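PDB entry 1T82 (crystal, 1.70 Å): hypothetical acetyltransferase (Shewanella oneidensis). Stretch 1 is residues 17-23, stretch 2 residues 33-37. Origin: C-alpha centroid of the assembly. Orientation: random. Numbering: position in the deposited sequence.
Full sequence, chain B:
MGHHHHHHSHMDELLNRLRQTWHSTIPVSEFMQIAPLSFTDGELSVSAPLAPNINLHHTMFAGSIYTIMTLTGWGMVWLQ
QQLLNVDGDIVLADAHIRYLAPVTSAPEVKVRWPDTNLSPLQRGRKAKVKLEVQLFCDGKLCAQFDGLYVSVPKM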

# COMPACT_ATOMS: atom_id res chain seq x y z
N ARG B 17 4.94 -3.39 -22.17
CA ARG B 17 4.75 -1.95 -22.11
C ARG B 17 4.30 -1.56 -20.71
O ARG B 17 4.75 -0.56 -20.15
N LEU B 18 3.40 -2.36 -20.14
CA LEU B 18 2.90 -2.09 -18.80
C LEU B 18 4.03 -2.19 -17.78
O LEU B 18 4.20 -1.31 -16.95
N ARG B 19 4.81 -3.26 -17.88
CA ARG B 19 5.93 -3.48 -16.96
C ARG B 19 6.95 -2.33 -17.06
O ARG B 19 7.42 -1.82 -16.04
N GLN B 20 7.26 -1.92 -18.28
CA GLN B 20 8.21 -0.84 -18.52
C GLN B 20 7.68 0.48 -17.97
O GLN B 20 8.44 1.30 -17.44
N THR B 21 6.38 0.69 -18.11
CA THR B 21 5.74 1.91 -17.62
C THR B 21 5.90 1.97 -16.10
O THR B 21 6.21 3.02 -15.55
N TRP B 22 5.68 0.84 -15.44
CA TRP B 22 5.80 0.80 -13.99
C TRP B 22 7.22 1.10 -13.51
O TRP B 22 7.44 2.03 -12.73
N HIS B 23 8.18 0.31 -13.96
CA HIS B 23 9.56 0.48 -13.51
C HIS B 23 10.19 1.81 -13.90
O HIS B 23 11.08 2.29 -13.21
N GLN B 33 10.20 -5.35 -7.67
CA GLN B 33 10.27 -6.30 -8.78
C GLN B 33 8.90 -6.82 -9.21
O GLN B 33 8.73 -8.00 -9.53
N ILE B 34 7.92 -5.93 -9.22
CA ILE B 34 6.56 -6.29 -9.62
C ILE B 34 6.50 -6.40 -11.14
O ILE B 34 7.01 -5.54 -11.86
N ALA B 35 5.90 -7.48 -11.63
CA ALA B 35 5.80 -7.67 -13.06
C ALA B 35 4.57 -8.47 -13.44
O ALA B 35 4.12 -9.34 -12.70
N PRO B 36 4.00 -8.18 -14.62
CA PRO B 36 2.81 -8.89 -15.10
C PRO B 36 3.15 -10.33 -15.46
O PRO B 36 4.27 -10.63 -15.87
N LEU B 37 2.18 -11.22 -15.28
CA LEU B 37 2.36 -12.63 -15.60
C LEU B 37 1.60 -12.99 -16.88
O LEU B 37 2.13 -13.67 -17.75

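This is a small, mostly apolar contact in which one side of a helix rests against the start of a nearly antiparallel strand and the loop residues just before it, fastened by a single hydrogen bond from a histidine side chain to a backbone carbonyl. The axes of helix and strand come within 7.8 Å, their directions differ by 161°, and the contact buries 290 Å² summed over both sides. Because the two stretches run in opposing senses, later helix residues meet earlier residues of the second stretch: Leu-18 reaches Pro-36, while His-23 reaches Ile-34 and Gln-33.

The helix sorts its side chains by the periodicity of its turns. Leu-18, Arg-19 and Trp-22 point toward the other stretch, and His-23 starts sideways but brings its ring nearer. Arg-17, Gln-20 and Thr-21 lie out of reach, so their polar groups play no part here; the hydroxyl of Thr-21, in the m rotamer, turns back on its own helix, with OG1 donating to Arg-17 O at 2.7 Å.

Pro-36 is the residue most covered by the opposite stretch, and its CA-to-CB bond points toward the helix. Its compact ring, puckered C-gamma exo, meets three helix side chains. Trp-22 CZ3 lies 3.6 Å from Pro-36 CG, Leu-18 CD2 lies 4.0 Å from the same CG, and Arg-19 CB approaches Pro-36 CD at 3.7 Å. Leu-18 does this with chi1 t and chi2 p.

Trp-22 takes chi1 m with chi2 at -23°, which carries the six-membered part of the indole toward the second stretch. From there CZ3 touches three consecutive residues: besides Pro-36 it comes 3.9 Å from Ile-34 CG2, and Ala-35 CA sits at the ring edge, 4.3 Å from CZ3. The contacts to Ile-34 and Pro-36 are oblique, so this is apolar packing rather than a stack. Ile-34 has chi1 m and chi2 t; its CA-to-CB bond points sideways, yet CG2 still meets the indole.

Arg-19 shows how a long charged residue can serve such a contact through its carbon atoms. With chi1 t, followed by m at chi2 and chi3, it sets CG 4.0 Å from Ala-35 CB, and its guanidinium forms no hydrogen bond or salt bridge to the second stretch. Here the backbones come close: Arg-19 CA and Ala-35 CA are 5.7 Å apart.

The polar fastening comes at the other end. His-23, chi1 m and chi2 near 180°, donates from NE2 to Ile-34 O at 2.8 Å, with an N-H...O angle of 153°; the acceptor lies near the ring plane, where an imidazole N-H can address it. Gln-33, at positive phi in a Schellman motif, directs CA-to-CB away, but its m, m side chain returns OE1 to 4.5 Å from His-23 CE1. The rule is economical: apolar packing runs from Leu-18 to Trp-22, and one directed bond adds polar specificity at the His-23 end.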

# COMPACT_ATOMS: atom_id res chain seq x y z
CB ARG B 17 3.68 -1.52 -23.12
CG ARG B 17 3.44 -0.02 -23.18
CD ARG B 17 4.18 0.61 -24.35
NE ARG B 17 3.68 0.11 -25.63
CZ ARG B 17 2.44 0.31 -26.08
NH1 ARG B 17 2.08 -0.18 -27.26
NH2 ARG B 17 1.57 1.00 -25.35
CB LEU B 18 1.78 -3.09 -18.45
CG LEU B 18 1.20 -3.01 -17.04
CD1 LEU B 18 0.66 -1.62 -16.78
CD2 LEU B 18 0.10 -4.05 -16.87
CB ARG B 19 6.60 -4.82 -17.30
CG ARG B 19 7.51 -5.39 -16.23
CD ARG B 19 8.92 -4.88 -16.36
NE ARG B 19 9.43 -4.98 -17.73
CZ ARG B 19 9.48 -6.10 -18.45
NH1 ARG B 19 9.97 -6.07 -19.68
NH2 ARG B 19 9.05 -7.24 -17.94
CB GLN B 20 8.48 -0.71 -20.02
CG GLN B 20 9.43 0.41 -20.41
CD GLN B 20 10.73 0.36 -19.63
OE1 GLN B 20 11.40 -0.67 -19.57
NE2 GLN B 20 11.10 1.49 -19.03
CB THR B 21 4.25 1.94 -17.97
OG1 THR B 21 4.10 1.94 -19.40
CG2 THR B 21 3.58 3.19 -17.40
CB TRP B 22 5.40 -0.57 -13.42
CG TRP B 22 3.94 -0.86 -13.42
CD1 TRP B 22 2.92 0.04 -13.43
CD2 TRP B 22 3.34 -2.15 -13.32
NE1 TRP B 22 1.71 -0.61 -13.33
CE2 TRP B 22 1.94 -1.96 -13.26
CE3 TRP B 22 3.84 -3.46 -13.26
CZ2 TRP B 22 1.04 -3.02 -13.16
CZ3 TRP B 22 2.94 -4.52 -13.16
CH2 TRP B 22 1.56 -4.29 -13.11
CB HIS B 23 10.42 -0.67 -14.01
CG HIS B 23 9.99 -2.01 -13.50
ND1 HIS B 23 10.65 -3.18 -13.82
CD2 HIS B 23 8.96 -2.37 -12.70
CE1 HIS B 23 10.04 -4.20 -13.25
NE2 HIS B 23 9.01 -3.74 -12.56
CB GLN B 33 11.19 -7.47 -8.41
CG GLN B 33 12.64 -7.05 -8.20
CD GLN B 33 13.36 -6.68 -9.49
OE1 GLN B 33 12.74 -6.48 -10.53
NE2 GLN B 33 14.69 -6.57 -9.41
CB ILE B 34 5.55 -5.22 -9.15
CG1 ILE B 34 5.64 -5.09 -7.63
CG2 ILE B 34 4.14 -5.60 -9.59
CD1 ILE B 34 4.80 -3.98 -7.04
CB ALA B 35 7.05 -8.37 -13.59
CB PRO B 36 2.40 -8.09 -16.34
CG PRO B 36 2.94 -6.72 -16.07
CD PRO B 36 4.29 -7.02 -15.48
CB LEU B 37 1.85 -13.52 -14.46
CG LEU B 37 2.69 -13.62 -13.19
CD1 LEU B 37 1.94 -14.43 -12.14
CD2 LEU B 37 4.03 -14.27 -13.51